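PDB 5JVV: beta-1,3-glucosyltransferase from Paecilomyces sp. J18, which belongs to the fungal carbohydrate-active enzymes and probably has the beta-jelly-roll fold, a sandwich of two curved sheets. Local coordinates for residues H59-L65 and A278-F284; Y54-D58 and R70-L75; A252-Y256 and S269-C273. All coordinates share one frame; numbering follows the deposited sequence.

Contact 1: residues H59-L65 and A278-F284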
loop_
_atom_site.group_PDB
_atom_site.type_symbol
_atom_site.label_atom_id
_atom_site.label_comp_id
_atom_site.label_asym_id
_atom_site.label_seq_id
_atom_site.Cartn_x
_atom_site.Cartn_y
_atom_site.Cartn_z
ATOM N N HIS A 59 -17.083 -9.428 2.714
ATOM C CA HIS A 59 -17.963 -8.883 1.681
ATOM C C HIS A 59 -19.323 -9.569 1.709
ATOM O O HIS A 59 -20.019 -9.654 0.691
ATOM C CB HIS A 59 -17.323 -8.997 0.288
ATOM C CG HIS A 59 -16.891 -10.386 -0.082
ATOM N ND1 HIS A 59 -17.766 -11.341 -0.576
ATOM C CD2 HIS A 59 -15.679 -10.984 -0.043
ATOM C CE1 HIS A 59 -17.107 -12.453 -0.821
ATOM N NE2 HIS A 59 -15.834 -12.268 -0.508
ATOM N N THR A 60 -19.700 -10.041 2.892
ATOM C CA THR A 60 -20.917 -10.828 3.085
ATOM C C THR A 60 -21.918 -10.154 4.019
ATOM O O THR A 60 -23.118 -10.071 3.726
ATOM C CB THR A 60 -20.546 -12.204 3.676
ATOM O OG1 THR A 60 -19.764 -12.932 2.718
ATOM C CG2 THR A 60 -21.791 -13.005 4.012
ATOM N N ASN A 61 -21.418 -9.671 5.151
ATOM C CA ASN A 61 -22.292 -9.224 6.230
ATOM C C ASN A 61 -22.630 -7.744 6.206
ATOM O O ASN A 61 -21.787 -6.904 5.890
ATOM C CB ASN A 61 -21.669 -9.581 7.582
ATOM C CG ASN A 61 -21.519 -11.080 7.774
ATOM O OD1 ASN A 61 -22.511 -11.809 7.881
ATOM N ND2 ASN A 61 -20.281 -11.547 7.824
ATOM N N THR A 62 -23.875 -7.435 6.565
ATOM C CA THR A 62 -24.324 -6.064 6.782
ATOM C C THR A 62 -24.007 -5.731 8.234
ATOM O O THR A 62 -24.208 -6.567 9.119
ATOM C CB THR A 62 -25.835 -5.965 6.517
ATOM O OG1 THR A 62 -26.100 -6.261 5.133
ATOM C CG2 THR A 62 -26.366 -4.591 6.859
ATOM N N LEU A 63 -23.498 -4.525 8.486
ATOM C CA LEU A 63 -22.959 -4.185 9.798
ATOM C C LEU A 63 -23.667 -3.012 10.449
ATOM O O LEU A 63 -24.228 -2.143 9.774
ATOM C CB LEU A 63 -21.474 -3.834 9.675
ATOM C CG LEU A 63 -20.603 -4.856 8.956
ATOM C CD1 LEU A 63 -19.206 -4.312 8.768
ATOM C CD2 LEU A 63 -20.577 -6.156 9.763
ATOM N N SER A 64 -23.633 -2.985 11.778
ATOM C CA SER A 64 -24.114 -1.820 12.518
ATOM C C SER A 64 -23.226 -0.612 12.259
ATOM O O SER A 64 -22.012 -0.744 12.066
ATOM C CB SER A 64 -24.130 -2.114 14.008
ATOM O OG SER A 64 -24.473 -0.938 14.725
ATOM N N LEU A 65 -23.819 0.577 12.265
ATOM C CA LEU A 65 -23.029 1.793 12.100
ATOM C C LEU A 65 -22.106 2.028 13.296
ATOM O O LEU A 65 -21.150 2.794 13.205
ATOM C CB LEU A 65 -23.936 3.005 11.895
ATOM C CG LEU A 65 -24.913 2.969 10.721
ATOM C CD1 LEU A 65 -25.615 4.313 10.594
ATOM C CD2 LEU A 65 -24.177 2.603 9.441
ATOM N N ALA A 278 -20.733 -0.062 5.874
ATOM C CA ALA A 278 -21.550 -0.939 6.708
ATOM C C ALA A 278 -22.661 -1.647 5.940
ATOM O O ALA A 278 -22.928 -2.837 6.179
ATOM C CB ALA A 278 -22.144 -0.144 7.859
ATOM N N THR A 279 -23.308 -0.932 5.020
ATOM C CA THR A 279 -24.566 -1.417 4.440
ATOM C C THR A 279 -24.447 -2.045 3.044
ATOM O O THR A 279 -25.425 -2.606 2.534
ATOM C CB THR A 279 -25.658 -0.312 4.407
ATOM O OG1 THR A 279 -25.280 0.719 3.482
ATOM C CG2 THR A 279 -25.861 0.287 5.788
ATOM N N LYS A 280 -23.268 -1.952 2.434
ATOM C CA LYS A 280 -23.068 -2.495 1.087
ATOM C C LYS A 280 -21.942 -3.531 1.013
ATOM O O LYS A 280 -20.965 -3.353 0.280
ATOM C CB LYS A 280 -22.817 -1.361 0.090
ATOM C CG LYS A 280 -23.950 -0.349 0.013
ATOM C CD LYS A 280 -23.570 0.786 -0.920
ATOM C CE LYS A 280 -24.613 1.890 -0.929
ATOM N NZ LYS A 280 -25.909 1.389 -1.458
ATOM N N PRO A 281 -22.088 -4.646 1.749
ATOM C CA PRO A 281 -20.999 -5.632 1.778
ATOM C C PRO A 281 -20.585 -6.152 0.397
ATOM O O PRO A 281 -19.389 -6.343 0.165
ATOM C CB PRO A 281 -21.588 -6.774 2.616
ATOM C CG PRO A 281 -23.088 -6.590 2.527
ATOM C CD PRO A 281 -23.258 -5.099 2.526
ATOM N N GLU A 282 -21.539 -6.347 -0.510
ATOM C CA GLU A 282 -21.223 -6.894 -1.837
ATOM C C GLU A 282 -20.299 -5.992 -2.662
ATOM O O GLU A 282 -19.591 -6.465 -3.554
ATOM C CB GLU A 282 -22.511 -7.199 -2.612
ATOM C CG GLU A 282 -22.305 -7.938 -3.929
ATOM C CD GLU A 282 -21.626 -9.284 -3.751
ATOM O OE1 GLU A 282 -20.689 -9.577 -4.528
ATOM O OE2 GLU A 282 -22.032 -10.046 -2.842
ATOM N N GLU A 283 -20.286 -4.697 -2.358
ATOM C CA GLU A 283 -19.416 -3.759 -3.064
ATOM C C GLU A 283 -17.948 -3.997 -2.753
ATOM O O GLU A 283 -17.064 -3.433 -3.405
ATOM C CB GLU A 283 -19.790 -2.315 -2.717
ATOM C CG GLU A 283 -21.124 -1.880 -3.279
ATOM C CD GLU A 283 -20.982 -0.847 -4.381
ATOM O OE1 GLU A 283 -21.994 -0.190 -4.706
ATOM O OE2 GLU A 283 -19.862 -0.690 -4.922
ATOM N N PHE A 284 -17.677 -4.857 -1.775
ATOM C CA PHE A 284 -16.292 -5.076 -1.336
ATOM C C PHE A 284 -15.702 -6.401 -1.772
ATOM O O PHE A 284 -14.621 -6.801 -1.318
ATOM C CB PHE A 284 -16.197 -4.857 0.179
ATOM C CG PHE A 284 -16.538 -3.454 0.561
ATOM C CD1 PHE A 284 -15.585 -2.456 0.441
ATOM C CD2 PHE A 284 -17.833 -3.114 0.919
ATOM C CE1 PHE A 284 -15.892 -1.132 0.739
ATOM C CE2 PHE A 284 -18.158 -1.807 1.211
ATOM C CZ PHE A 284 -17.185 -0.808 1.118
HETATM O O HOH W 1 -20.249 -11.659 -1.740
HETATM O O HOH W 2 -27.279 -4.445 3.473
#
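Leu63 N donates to Ala278 O over 2.9 Å with an N-H...O angle of 161°, the single direct hydrogen bond joining these segments. Lys280 is the first residue to leave helical geometry, which places this acceptor at the C-terminal end of helix 269-279. The tight side of the contact lies around it. Pro281 presses CB and CG on the loop backbone, CB coming within 3.3 Å of Asn61 O, and Ala278 CB meets Leu65 CD2 at 3.8 Å.

The solvent side is bridged by water instead. His59 CG stands between the backbone N and the carbonyl carbon (chi1 55°), a setting that leads the ring away from the 281-284 turn. Its ND1 meets water 1 in the imidazole plane at 2.8 Å, and that water donates to Glu282 OE2 at 2.6 Å. The bend of Glu282 at chi2 (60°) brings its carboxylate back toward the loop. Water 2 lies 2.7 Å from Thr62 OG1 and donates to Thr279 O.

Inward, Leu63, Pro281 and Phe284 all touch Arg70 of strand 70-77, while the Phe284 side chain touches Phe276 of helix 269-279 and packs edge-to-face with Phe247 of strand 240-247.

Contact 2: residues Y54-D58 and R70-L75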
loop_
_atom_site.group_PDB
_atom_site.type_symbol
_atom_site.label_atom_id
_atom_site.label_comp_id
_atom_site.label_asym_id
_atom_site.label_seq_id
_atom_site.Cartn_x
_atom_site.Cartn_y
_atom_site.Cartn_z
ATOM N N TYR A 54 -4.127 -14.516 -1.076
ATOM C CA TYR A 54 -5.302 -13.659 -1.085
ATOM C C TYR A 54 -5.479 -13.042 0.300
ATOM O O TYR A 54 -5.514 -13.762 1.307
ATOM C CB TYR A 54 -6.534 -14.501 -1.455
ATOM C CG TYR A 54 -7.890 -13.832 -1.286
ATOM C CD1 TYR A 54 -8.573 -13.317 -2.387
ATOM C CD2 TYR A 54 -8.508 -13.756 -0.043
ATOM C CE1 TYR A 54 -9.811 -12.716 -2.248
ATOM C CE2 TYR A 54 -9.751 -13.157 0.107
ATOM C CZ TYR A 54 -10.398 -12.641 -1.003
ATOM O OH TYR A 54 -11.636 -12.042 -0.867
ATOM N N LEU A 55 -5.569 -11.715 0.346
ATOM C CA LEU A 55 -5.927 -10.982 1.566
ATOM C C LEU A 55 -7.148 -10.132 1.246
ATOM O O LEU A 55 -7.045 -9.142 0.528
ATOM C CB LEU A 55 -4.786 -10.068 2.013
ATOM C CG LEU A 55 -3.359 -10.614 2.029
ATOM C CD1 LEU A 55 -2.388 -9.476 2.322
ATOM C CD2 LEU A 55 -3.222 -11.754 3.057
ATOM N N GLY A 56 -8.299 -10.514 1.779
ATOM C CA GLY A 56 -9.543 -9.848 1.453
ATOM C C GLY A 56 -10.268 -9.344 2.681
ATOM O O GLY A 56 -9.704 -9.304 3.780
ATOM N N VAL A 57 -11.521 -8.961 2.489
ATOM C CA VAL A 57 -12.327 -8.394 3.565
ATOM C C VAL A 57 -13.673 -9.106 3.632
ATOM O O VAL A 57 -14.023 -9.892 2.751
ATOM C CB VAL A 57 -12.545 -6.869 3.373
ATOM C CG1 VAL A 57 -11.207 -6.142 3.245
ATOM C CG2 VAL A 57 -13.433 -6.585 2.154
ATOM N N ASP A 58 -14.440 -8.840 4.684
ATOM C CA ASP A 58 -15.791 -9.365 4.786
ATOM C C ASP A 58 -16.644 -8.676 3.718
ATOM O O ASP A 58 -16.875 -7.474 3.792
ATOM C CB ASP A 58 -16.322 -9.043 6.193
ATOM C CG ASP A 58 -17.758 -9.487 6.421
ATOM O OD1 ASP A 58 -18.524 -9.694 5.458
ATOM O OD2 ASP A 58 -18.140 -9.596 7.607
ATOM N N ARG A 70 -15.687 -3.127 9.324
ATOM C CA ARG A 70 -15.745 -4.278 8.428
ATOM C C ARG A 70 -14.437 -5.049 8.540
ATOM O O ARG A 70 -13.359 -4.453 8.559
ATOM C CB ARG A 70 -15.973 -3.801 6.987
ATOM C CG ARG A 70 -16.069 -4.925 5.966
ATOM C CD ARG A 70 -16.754 -4.479 4.655
ATOM N NE ARG A 70 -18.160 -4.115 4.857
ATOM C CZ ARG A 70 -19.148 -4.973 5.126
ATOM N NH1 ARG A 70 -18.920 -6.280 5.231
ATOM N NH2 ARG A 70 -20.386 -4.514 5.296
ATOM N N LYS A 71 -14.526 -6.376 8.625
ATOM C CA LYS A 71 -13.334 -7.190 8.868
ATOM C C LYS A 71 -12.330 -7.172 7.735
ATOM O O LYS A 71 -12.681 -7.228 6.555
ATOM C CB LYS A 71 -13.720 -8.633 9.186
ATOM C CG LYS A 71 -14.335 -8.774 10.563
ATOM C CD LYS A 71 -15.018 -10.113 10.696
ATOM C CE LYS A 71 -15.610 -10.271 12.074
ATOM N NZ LYS A 71 -16.357 -11.563 12.167
ATOM N N SER A 72 -11.063 -7.121 8.120
ATOM C CA SER A 72 -9.963 -7.040 7.181
ATOM C C SER A 72 -8.725 -7.543 7.912
ATOM O O SER A 72 -8.813 -8.011 9.059
ATOM C CB SER A 72 -9.784 -5.588 6.716
ATOM O OG SER A 72 -8.822 -5.473 5.670
ATOM N N VAL A 73 -7.580 -7.454 7.250
ATOM C CA VAL A 73 -6.311 -7.830 7.862
ATOM C C VAL A 73 -5.225 -6.790 7.598
ATOM O O VAL A 73 -5.306 -5.978 6.652
ATOM C CB VAL A 73 -5.824 -9.222 7.394
ATOM C CG1 VAL A 73 -6.784 -10.313 7.873
ATOM C CG2 VAL A 73 -5.650 -9.262 5.866
ATOM N N ARG A 74 -4.218 -6.802 8.467
ATOM C CA ARG A 74 -3.073 -5.923 8.342
ATOM C C ARG A 74 -1.859 -6.765 8.701
ATOM O O ARG A 74 -1.699 -7.199 9.851
ATOM C CB ARG A 74 -3.224 -4.696 9.261
ATOM C CG ARG A 74 -1.946 -3.900 9.448
ATOM C CD ARG A 74 -2.206 -2.526 10.061
ATOM N NE ARG A 74 -0.990 -1.960 10.653
ATOM C CZ ARG A 74 -0.812 -0.670 10.936
ATOM N NH1 ARG A 74 -1.748 0.215 10.638
ATOM N NH2 ARG A 74 0.321 -0.264 11.494
ATOM N N LEU A 75 -1.038 -7.042 7.695
ATOM C CA LEU A 75 0.130 -7.901 7.846
ATOM C C LEU A 75 1.383 -7.041 7.961
ATOM O O LEU A 75 1.598 -6.155 7.144
ATOM C CB LEU A 75 0.252 -8.827 6.636
ATOM C CG LEU A 75 -0.599 -10.099 6.659
ATOM C CD1 LEU A 75 -2.084 -9.777 6.708
ATOM C CD2 LEU A 75 -0.281 -10.991 5.459
HETATM O O HOH W 3 -7.759 -7.317 3.714
HETATM O O HOH W 4 -17.143 -7.468 9.018
HETATM O O HOH W 5 -18.509 -10.513 10.551
#
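Residues 55-58 run antiparallel to 70-75, their end-to-end directions 164° apart, but the backbones splay: CA atoms lie 4.5 Å apart at Val57 and Ser72, and 7.1 Å apart at Leu55 and Val73. This is where the chain passes between the two sheets of the beta sandwich, strand 53-55 belonging to one and strand 70-77 to the other. One backbone hydrogen bond, Asp58 N to Lys71 O, closes the near end.

At the splayed end the gap is filled by hydrocarbon. Leu55 and Leu75 reach toward each other tip to tip, CD2 to CD2 at 3.9 Å, and Leu55 CB rests on Val73 CG2, so the two sheets meet directly here. Strand 18-20, in the same sheet as 70-77, adds Phe18 and Phe20 around Leu75.

At the other end Asp58 meets Arg70 twice. A bend at chi3 (-65°) turns the guanidinium back over the Asp58 backbone, where NH1 donates to Asp58 O at 2.8 Å from above the carbonyl plane. The same NH1 makes a long salt bridge to Asp58 OD1, which lies in the guanidinium plane although the carboxylate plane is turned 86° to it. Thr60 N also bonds OD1, and Asn61 ND2 bonds OD2. Arg70 NH2 is held by Val277 O and Asn61 O. Finally, water 4 accepts from Lys71 N at 2.9 Å and donates to Asp58 OD2 at 2.7 Å.

Contact 3: residues A252-Y256 and S269-C273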
loop_
_atom_site.group_PDB
_atom_site.type_symbol
_atom_site.label_atom_id
_atom_site.label_comp_id
_atom_site.label_asym_id
_atom_site.label_seq_id
_atom_site.Cartn_x
_atom_site.Cartn_y
_atom_site.Cartn_z
ATOM N N ALA A 252 -9.540 8.393 4.010
ATOM C CA ALA A 252 -10.675 8.003 3.176
ATOM C C ALA A 252 -11.988 8.629 3.650
ATOM O O ALA A 252 -12.800 9.067 2.829
ATOM C CB ALA A 252 -10.817 6.471 3.108
ATOM N N GLY A 253 -12.186 8.650 4.970
ATOM C CA GLY A 253 -13.398 9.187 5.573
ATOM C C GLY A 253 -13.555 10.694 5.452
ATOM O O GLY A 253 -14.669 11.199 5.355
ATOM N N SER A 254 -12.444 11.419 5.441
ATOM C CA SER A 254 -12.515 12.877 5.403
ATOM C C SER A 254 -12.719 13.424 3.989
ATOM O O SER A 254 -13.340 14.475 3.819
ATOM C CB SER A 254 -11.277 13.496 6.053
ATOM O OG SER A 254 -10.113 13.158 5.333
ATOM N N VAL A 255 -12.209 12.723 2.978
ATOM C CA VAL A 255 -12.343 13.183 1.586
ATOM C C VAL A 255 -13.461 12.465 0.828
ATOM O O VAL A 255 -13.759 12.791 -0.325
ATOM C CB VAL A 255 -11.005 13.096 0.812
ATOM C CG1 VAL A 255 -9.924 13.918 1.533
ATOM C CG2 VAL A 255 -10.563 11.632 0.637
ATOM N N TYR A 256 -14.094 11.503 1.490
ATOM C CA TYR A 256 -15.200 10.743 0.913
ATOM C C TYR A 256 -16.275 11.677 0.359
ATOM O O TYR A 256 -16.750 12.579 1.058
ATOM C CB TYR A 256 -15.813 9.845 1.998
ATOM C CG TYR A 256 -16.964 8.968 1.539
ATOM C CD1 TYR A 256 -18.263 9.454 1.516
ATOM C CD2 TYR A 256 -16.756 7.643 1.169
ATOM C CE1 TYR A 256 -19.319 8.663 1.109
ATOM C CE2 TYR A 256 -17.817 6.838 0.766
ATOM C CZ TYR A 256 -19.089 7.357 0.750
ATOM O OH TYR A 256 -20.165 6.599 0.348
ATOM N N SER A 269 -18.972 13.591 5.764
ATOM C CA SER A 269 -18.394 12.593 4.871
ATOM C C SER A 269 -18.006 11.316 5.604
ATOM O O SER A 269 -18.188 10.222 5.074
ATOM C CB SER A 269 -17.196 13.148 4.113
ATOM O OG SER A 269 -16.152 13.455 4.999
ATOM N N LEU A 270 -17.487 11.443 6.824
ATOM C CA LEU A 270 -17.073 10.259 7.573
ATOM C C LEU A 270 -18.278 9.372 7.863
ATOM O O LEU A 270 -18.241 8.157 7.650
ATOM C CB LEU A 270 -16.353 10.653 8.865
ATOM C CG LEU A 270 -15.959 9.486 9.782
ATOM C CD1 LEU A 270 -14.878 8.618 9.133
ATOM C CD2 LEU A 270 -15.472 10.002 11.124
ATOM N N ALA A 271 -19.367 9.977 8.328
ATOM C CA ALA A 271 -20.583 9.209 8.583
ATOM C C ALA A 271 -21.173 8.581 7.318
ATOM O O ALA A 271 -21.701 7.468 7.358
ATOM C CB ALA A 271 -21.622 10.070 9.287
ATOM N N SER A 272 -21.096 9.298 6.201
ATOM C CA SER A 272 -21.559 8.750 4.921
ATOM C C SER A 272 -20.697 7.584 4.484
ATOM O O SER A 272 -21.203 6.592 3.945
ATOM C CB SER A 272 -21.581 9.833 3.843
ATOM O OG SER A 272 -22.491 10.863 4.203
ATOM N N CYS A 273 -19.394 7.700 4.717
ATOM C CA CYS A 273 -18.463 6.624 4.407
ATOM C C CYS A 273 -18.813 5.365 5.207
ATOM O O CYS A 273 -18.855 4.256 4.663
ATOM C CB CYS A 273 -17.043 7.081 4.732
ATOM S SG CYS A 273 -15.779 5.892 4.213
#
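Tyr256 lays one face of its ring against the backbone of Cys273. The Cys273 CA is 3.6 Å from the Tyr256 ring centroid and only 8° off the ring normal, so this is a CH-pi contact centred over the face. Cys273 CB covers the same face nearer its rim, 3.6 Å from Tyr256 CD2. The sulfur is more oblique, with SG of Cys273 43° off the normal and 4.4 Å from the Tyr256 centroid, a sulfur-aromatic contact at a slant. Both residues hold their first side-chain bond anti to the backbone N (chi1 -179° in Tyr256). In Tyr256 this carries the ring across to helix 269-279; in Cys273 it sends SG past the CD2 side of the ring to its disulfide partner Cys248. Ser272 CB approaches Tyr256 CE1 obliquely, and beyond it the Tyr256 hydroxyl is hydrogen-bonded to Pro263 O.

A second, polar meeting lies where the end of helix 249-255 packs on the first turn of helix 269-279. Ser269 OG donates to Gly253 O at 2.7 Å, lying in the plane of that carbonyl. The backbones are close here, with CA atoms of Gly253 and Leu270 4.3 Å apart, and the bare CA of Gly253 lets Leu270 CD1 settle 3.9 Å from it. Leu270 N is also near Gly253 O, but its angle is too poor for a hydrogen bond, which leaves the serine hydroxyl as the donor across this contact.

The chemistry is therefore divided between one hydrogen bond and a broad, nonpolar ring face. The CA hydrogen of Cys273, flanked by two peptide groups, is probably polarised enough to favour the pi cloud, and the aromatic ring packs alongside a cysteine already fixed covalently to Cys248, immediately after strand 240-247.

Contacts 1 and 2 are neighbours, with centres 13 Å apart, and they touch where Leu63 CD1 packs 3.5 Å from Arg70 CA. Their segments interleave along the chain: 54-58, 59-65, 70-75, and much later 278-284. Contact 3 joins sequence-near segments that both fall between the two halves of contact 1. Its centre is 16 Å from that of contact 1 and 20 Å from that of contact 2, and it touches neither. Helix 269-279 connects it to contact 1. Contact 2 spans the two sheets; contact 1 joins an early loop to the C-terminal end of this helix, and contact 3 packs its first turn on the preceding helix 249-255.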